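Local coordinates for nucleoporin nup120 (Schizosaccharomyces pombe, PDB 4GQ2), which serves as a structural component of the nuclear pore complex, whose nucleoporins can also dock transiently associated nuclear transport factors, at residues R582-C587 with I697-L702; V691-F696 with E727-V732. One frame throughout, in Å; residues are numbered along the deposited sequence.

Overall arrangement
Along the chain, the two contacts interlock rather than nest. From residues 582-587, spanning the end of helix 571-585 and the two residues after it, the chain runs through 109 mostly helical residues before interaction 1 closes that loop on 697-702. Within this span lies 691-696, which interaction 2 joins to 727-732 of helix 719-739 across a much shorter loop of 30 residues, so the two loops cross. Both use the long helix 672-703, with helix 571-585 packing on it in interaction 1 and helix 719-739 in interaction 2, and their centres are about 12 Å apart. A hydrogen bond of 2.8 Å joins them directly, between H585 NE2 of interaction 1 and E694 OE1 of interaction 2.

Interaction 1. Residues R582-C587 with I697-L702; sequences RSLHSC and IFLLSL
The last turn of helix 571-585 comes up to helix 672-703 near H585 and F698, whose CA atoms are 7.2 Å apart. Beyond H585 the backbone leaves the helix: C587 N bonds to L584 O, three residues back, and the hydroxyl of S586 donates to S583 O at an OG-O distance of 2.8 Å, from above the carbonyl plane.

Two side chains of this turn reach across. L584 has CG anti to its backbone N (chi1 -176°), directing the isobutyl group at the partner helix, and its CD2 does nearly all the touching. This methyl rests 3.6 Å from F698 CB and has L699 CD1 at 3.9 Å and L702 CD1 at 4.2 Å, so one branch meets three residues spread over about one turn of the helix. The H585 ring, also anti to its backbone N, swings beside F698, with H585 CD2 3.5 Å from F698 CE2. Their planes differ by 21°, but with centroids 5.1 Å apart the rings are slid past one another and overlap little. The bond from H585 NE2 to E694 would restrict imidazole rotation and, if the carboxylate is charged, might favour protonation of the histidine.

F698 thus meets L584 through CB and H585 through its ring, while F619 and I596 from helices 612-624 and 590-605 also touch it. An alanine here would probably cost H585 its aromatic neighbour and remove the ring's contacts with F619 and I596, loosening the packing between the helices. L636 of helix 630-641 lies against L699 and L702. The contact is buried helix-to-helix packing within the alpha-helical part of Nup120, joining the C-terminal end of one helix to the flank of a much longer one.

Interaction 2. Residues V691-F696 with E727-V732; sequences VSIEGF and EDWRLV
W729 and E694 form the polar link between two roughly antiparallel helices, whose local axes approach to 9.6 Å at 152°. With CG anti to the backbone N (chi1 -170°), the indole reaches across to helix 672-703, presenting its pyrrole edge. E694 sets CG beside its backbone N and runs extended from there; its CG lies 3.4 Å from W729 NE1, and its OE2 accepts from that nitrogen at 2.8 Å. The bond is almost straight (175°), lies in the indole plane and uses the anti lone pair, although the carboxylate itself is turned from that plane. OE2 also forms a salt bridge with R597, and with H585 at OE1 both oxygens of this buried acid have partners.

Alongside this bond, I693 (CG1 anti to the carbonyl carbon, CG2 anti to the backbone N) splits its branches between partners: CG2 sits 3.8 Å from W729 CB, and CD1 reaches D728 CB at 3.7 Å and V732 CG2 at 4.1 Å. D728 offers its methylene to I693, while its carboxylate pairs with R658.

Helix 590-605 packs against the indole through R597 and L600, W835 touches it from a loop, and Q690 and L686, a turn or two earlier on helix 672-703, extend the packing along W729 and V732.

Interaction 1. Residues R582-C587 with I697-L702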
loop_
_atom_site.group_PDB
_atom_site.type_symbol
_atom_site.label_atom_id
_atom_site.label_comp_id
_atom_site.label_asym_id
_atom_site.label_seq_id
_atom_site.Cartn_x
_atom_site.Cartn_y
_atom_site.Cartn_z
ATOM N N ARG A 582 -26.691 -0.655 -2.593
ATOM C CA ARG A 582 -25.879 -1.844 -2.853
ATOM C C ARG A 582 -26.100 -2.393 -4.260
ATOM O O ARG A 582 -25.139 -2.684 -4.966
ATOM C CB ARG A 582 -26.184 -2.962 -1.856
ATOM C CG ARG A 582 -25.750 -2.716 -0.423
ATOM C CD ARG A 582 -25.672 -4.020 0.364
ATOM N NE ARG A 582 -26.875 -4.854 0.259
ATOM C CZ ARG A 582 -27.189 -5.836 1.103
ATOM N NH1 ARG A 582 -26.407 -6.114 2.141
ATOM N NH2 ARG A 582 -28.296 -6.541 0.918
ATOM N N SER A 583 -27.363 -2.538 -4.658
ATOM C CA SER A 583 -27.677 -3.167 -5.930
ATOM C C SER A 583 -27.385 -2.260 -7.115
ATOM O O SER A 583 -27.064 -2.741 -8.198
ATOM C CB SER A 583 -29.118 -3.682 -5.954
ATOM O OG SER A 583 -30.037 -2.627 -5.819
ATOM N N LEU A 584 -27.480 -0.950 -6.901
ATOM C CA LEU A 584 -27.053 0.025 -7.907
ATOM C C LEU A 584 -25.539 -0.030 -8.102
ATOM O O LEU A 584 -25.054 -0.069 -9.237
ATOM C CB LEU A 584 -27.480 1.436 -7.507
ATOM C CG LEU A 584 -27.226 2.619 -8.443
ATOM C CD1 LEU A 584 -27.771 2.362 -9.834
ATOM C CD2 LEU A 584 -27.882 3.863 -7.858
ATOM N N HIS A 585 -24.796 -0.045 -6.994
ATOM C CA HIS A 585 -23.340 -0.201 -7.061
ATOM C C HIS A 585 -22.950 -1.397 -7.891
ATOM O O HIS A 585 -22.043 -1.319 -8.727
ATOM C CB HIS A 585 -22.733 -0.307 -5.671
ATOM C CG HIS A 585 -21.272 0.056 -5.626
ATOM N ND1 HIS A 585 -20.306 -0.767 -6.080
ATOM C CD2 HIS A 585 -20.630 1.207 -5.178
ATOM C CE1 HIS A 585 -19.107 -0.179 -5.921
ATOM N NE2 HIS A 585 -19.306 1.031 -5.372
ATOM N N SER A 586 -23.668 -2.501 -7.700
ATOM C CA SER A 586 -23.333 -3.765 -8.359
ATOM C C SER A 586 -23.640 -3.784 -9.860
ATOM O O SER A 586 -23.371 -4.775 -10.533
ATOM C CB SER A 586 -24.048 -4.920 -7.661
ATOM O OG SER A 586 -25.413 -4.946 -8.040
ATOM N N CYS A 587 -24.210 -2.698 -10.376
ATOM C CA CYS A 587 -24.403 -2.523 -11.822
ATOM C C CYS A 587 -23.112 -2.128 -12.547
ATOM O O CYS A 587 -23.046 -2.169 -13.779
ATOM C CB CYS A 587 -25.468 -1.458 -12.093
ATOM S SG CYS A 587 -27.121 -1.881 -11.503
ATOM N N ILE A 697 -23.976 7.887 -2.956
ATOM C CA ILE A 697 -23.663 8.888 -3.980
ATOM C C ILE A 697 -24.343 8.535 -5.301
ATOM O O ILE A 697 -24.973 9.398 -5.914
ATOM C CB ILE A 697 -22.135 9.076 -4.184
ATOM C CG1 ILE A 697 -21.503 9.711 -2.940
ATOM C CG2 ILE A 697 -21.851 9.933 -5.413
ATOM C CD1 ILE A 697 -19.985 9.697 -2.921
ATOM N N PHE A 698 -24.242 7.274 -5.728
ATOM C CA PHE A 698 -24.882 6.852 -6.986
ATOM C C PHE A 698 -26.392 7.082 -6.908
ATOM O O PHE A 698 -27.020 7.554 -7.863
ATOM C CB PHE A 698 -24.641 5.369 -7.290
ATOM C CG PHE A 698 -23.201 4.991 -7.496
ATOM C CD1 PHE A 698 -22.200 5.949 -7.594
ATOM C CD2 PHE A 698 -22.852 3.645 -7.632
ATOM C CE1 PHE A 698 -20.876 5.571 -7.776
ATOM C CE2 PHE A 698 -21.536 3.265 -7.829
ATOM C CZ PHE A 698 -20.544 4.231 -7.897
ATOM N N LEU A 699 -26.960 6.737 -5.755
ATOM C CA LEU A 699 -28.392 6.851 -5.518
ATOM C C LEU A 699 -28.858 8.307 -5.567
ATOM O O LEU A 699 -29.797 8.640 -6.297
ATOM C CB LEU A 699 -28.740 6.209 -4.177
ATOM C CG LEU A 699 -30.129 5.603 -3.978
ATOM C CD1 LEU A 699 -30.445 4.569 -5.047
ATOM C CD2 LEU A 699 -30.192 4.985 -2.593
ATOM N N LEU A 700 -28.178 9.170 -4.817
ATOM C CA LEU A 700 -28.458 10.609 -4.813
ATOM C C LEU A 700 -28.339 11.229 -6.205
ATOM O O LEU A 700 -29.184 12.027 -6.612
ATOM C CB LEU A 700 -27.547 11.327 -3.809
ATOM C CG LEU A 700 -28.095 11.621 -2.405
ATOM C CD1 LEU A 700 -29.319 10.789 -2.029
ATOM C CD2 LEU A 700 -27.004 11.494 -1.349
ATOM N N SER A 701 -27.301 10.833 -6.935
ATOM C CA SER A 701 -27.091 11.271 -8.311
ATOM C C SER A 701 -28.206 10.839 -9.267
ATOM O O SER A 701 -28.554 11.574 -10.192
ATOM C CB SER A 701 -25.741 10.755 -8.817
ATOM O OG SER A 701 -25.646 10.880 -10.223
ATOM N N LEU A 702 -28.739 9.638 -9.064
ATOM C CA LEU A 702 -29.850 9.139 -9.877
ATOM C C LEU A 702 -31.114 9.970 -9.625
ATOM O O LEU A 702 -31.741 10.459 -10.562
ATOM C CB LEU A 702 -30.116 7.658 -9.568
ATOM C CG LEU A 702 -31.053 6.881 -10.505
ATOM C CD1 LEU A 702 -30.662 5.417 -10.534
ATOM C CD2 LEU A 702 -32.522 7.023 -10.119
#

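Interaction 2. Residues V691-F696 with E727-V732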
loop_
_atom_site.group_PDB
_atom_site.type_symbol
_atom_site.label_atom_id
_atom_site.label_comp_id
_atom_site.label_asym_id
_atom_site.label_seq_id
_atom_site.Cartn_x
_atom_site.Cartn_y
_atom_site.Cartn_z
ATOM N N VAL A 691 -17.320 1.374 -0.827
ATOM C CA VAL A 691 -18.400 0.799 -1.634
ATOM C C VAL A 691 -19.778 1.272 -1.128
ATOM O O VAL A 691 -20.655 1.622 -1.928
ATOM C CB VAL A 691 -18.278 -0.748 -1.669
ATOM C CG1 VAL A 691 -19.552 -1.424 -2.170
ATOM C CG2 VAL A 691 -17.059 -1.161 -2.500
ATOM N N SER A 692 -19.947 1.327 0.194
ATOM C CA SER A 692 -21.198 1.783 0.789
ATOM C C SER A 692 -21.489 3.248 0.436
ATOM O O SER A 692 -22.571 3.572 -0.062
ATOM C CB SER A 692 -21.167 1.579 2.309
ATOM O OG SER A 692 -22.153 2.361 2.962
ATOM N N ILE A 693 -20.518 4.119 0.703
ATOM C CA ILE A 693 -20.628 5.549 0.413
ATOM C C ILE A 693 -20.911 5.799 -1.063
ATOM O O ILE A 693 -21.759 6.627 -1.412
ATOM C CB ILE A 693 -19.329 6.286 0.812
ATOM C CG1 ILE A 693 -19.178 6.305 2.334
ATOM C CG2 ILE A 693 -19.314 7.701 0.242
ATOM C CD1 ILE A 693 -17.740 6.402 2.812
ATOM N N GLU A 694 -20.204 5.073 -1.929
ATOM C CA GLU A 694 -20.411 5.189 -3.365
ATOM C C GLU A 694 -21.848 4.857 -3.758
ATOM O O GLU A 694 -22.464 5.578 -4.555
ATOM C CB GLU A 694 -19.406 4.322 -4.132
ATOM C CG GLU A 694 -18.013 4.937 -4.194
ATOM C CD GLU A 694 -16.918 3.939 -4.528
ATOM O OE1 GLU A 694 -17.233 2.750 -4.743
ATOM O OE2 GLU A 694 -15.737 4.352 -4.578
ATOM N N GLY A 695 -22.383 3.773 -3.200
ATOM C CA GLY A 695 -23.761 3.380 -3.481
ATOM C C GLY A 695 -24.738 4.521 -3.223
ATOM O O GLY A 695 -25.637 4.766 -4.028
ATOM N N PHE A 696 -24.544 5.224 -2.106
ATOM C CA PHE A 696 -25.398 6.349 -1.724
ATOM C C PHE A 696 -25.229 7.529 -2.679
ATOM O O PHE A 696 -26.219 8.093 -3.160
ATOM C CB PHE A 696 -25.136 6.776 -0.272
ATOM C CG PHE A 696 -25.621 5.788 0.755
ATOM C CD1 PHE A 696 -26.951 5.384 0.785
ATOM C CD2 PHE A 696 -24.750 5.276 1.708
ATOM C CE1 PHE A 696 -27.395 4.475 1.734
ATOM C CE2 PHE A 696 -25.188 4.366 2.663
ATOM C CZ PHE A 696 -26.512 3.967 2.676
ATOM N N GLU A 727 -17.269 13.928 1.423
ATOM C CA GLU A 727 -16.210 14.144 2.387
ATOM C C GLU A 727 -15.770 12.822 3.004
ATOM O O GLU A 727 -14.577 12.584 3.184
ATOM C CB GLU A 727 -16.646 15.131 3.460
ATOM C CG GLU A 727 -15.483 15.635 4.298
ATOM C CD GLU A 727 -14.291 16.080 3.460
ATOM O OE1 GLU A 727 -14.436 17.063 2.693
ATOM O OE2 GLU A 727 -13.209 15.451 3.578
ATOM N N ASP A 728 -16.742 11.968 3.322
ATOM C CA ASP A 728 -16.472 10.613 3.765
ATOM C C ASP A 728 -15.656 9.860 2.699
ATOM O O ASP A 728 -14.597 9.290 2.993
ATOM C CB ASP A 728 -17.796 9.887 4.025
ATOM C CG ASP A 728 -18.458 10.314 5.328
ATOM O OD1 ASP A 728 -17.838 11.054 6.118
ATOM O OD2 ASP A 728 -19.607 9.890 5.566
ATOM N N TRP A 729 -16.153 9.879 1.461
ATOM C CA TRP A 729 -15.483 9.224 0.346
ATOM C C TRP A 729 -14.051 9.633 0.282
ATOM O O TRP A 729 -13.171 8.784 0.146
ATOM C CB TRP A 729 -16.169 9.521 -0.984
ATOM C CG TRP A 729 -15.615 8.659 -2.083
ATOM C CD1 TRP A 729 -16.041 7.387 -2.461
ATOM C CD2 TRP A 729 -14.471 8.960 -2.961
ATOM N NE1 TRP A 729 -15.266 6.894 -3.491
ATOM C CE2 TRP A 729 -14.303 7.784 -3.837
ATOM C CE3 TRP A 729 -13.591 10.038 -3.096
ATOM C CZ2 TRP A 729 -13.296 7.717 -4.802
ATOM C CZ3 TRP A 729 -12.585 9.962 -4.077
ATOM C CH2 TRP A 729 -12.444 8.827 -4.906
ATOM N N ARG A 730 -13.806 10.937 0.398
ATOM C CA ARG A 730 -12.461 11.486 0.304
ATOM C C ARG A 730 -11.534 10.861 1.325
ATOM O O ARG A 730 -10.482 10.353 0.965
ATOM C CB ARG A 730 -12.470 13.007 0.480
ATOM C CG ARG A 730 -11.098 13.630 0.317
ATOM C CD ARG A 730 -11.165 15.146 0.363
ATOM N NE ARG A 730 -11.083 15.592 1.739
ATOM C CZ ARG A 730 -10.023 16.155 2.303
ATOM N NH1 ARG A 730 -8.921 16.402 1.615
ATOM N NH2 ARG A 730 -10.095 16.490 3.575
ATOM N N LEU A 731 -11.933 10.897 2.594
ATOM C CA LEU A 731 -11.068 10.457 3.681
ATOM C C LEU A 731 -10.838 8.969 3.616
ATOM O O LEU A 731 -9.724 8.495 3.826
ATOM C CB LEU A 731 -11.652 10.849 5.038
ATOM C CG LEU A 731 -11.715 12.357 5.312
ATOM C CD1 LEU A 731 -12.039 12.610 6.773
ATOM C CD2 LEU A 731 -10.402 13.034 4.944
ATOM N N VAL A 732 -11.898 8.240 3.297
ATOM C CA VAL A 732 -11.821 6.798 3.141
ATOM C C VAL A 732 -10.893 6.401 1.980
ATOM O O VAL A 732 -9.987 5.585 2.161
ATOM C CB VAL A 732 -13.239 6.192 3.019
ATOM C CG1 VAL A 732 -13.190 4.773 2.488
ATOM C CG2 VAL A 732 -13.940 6.235 4.379
#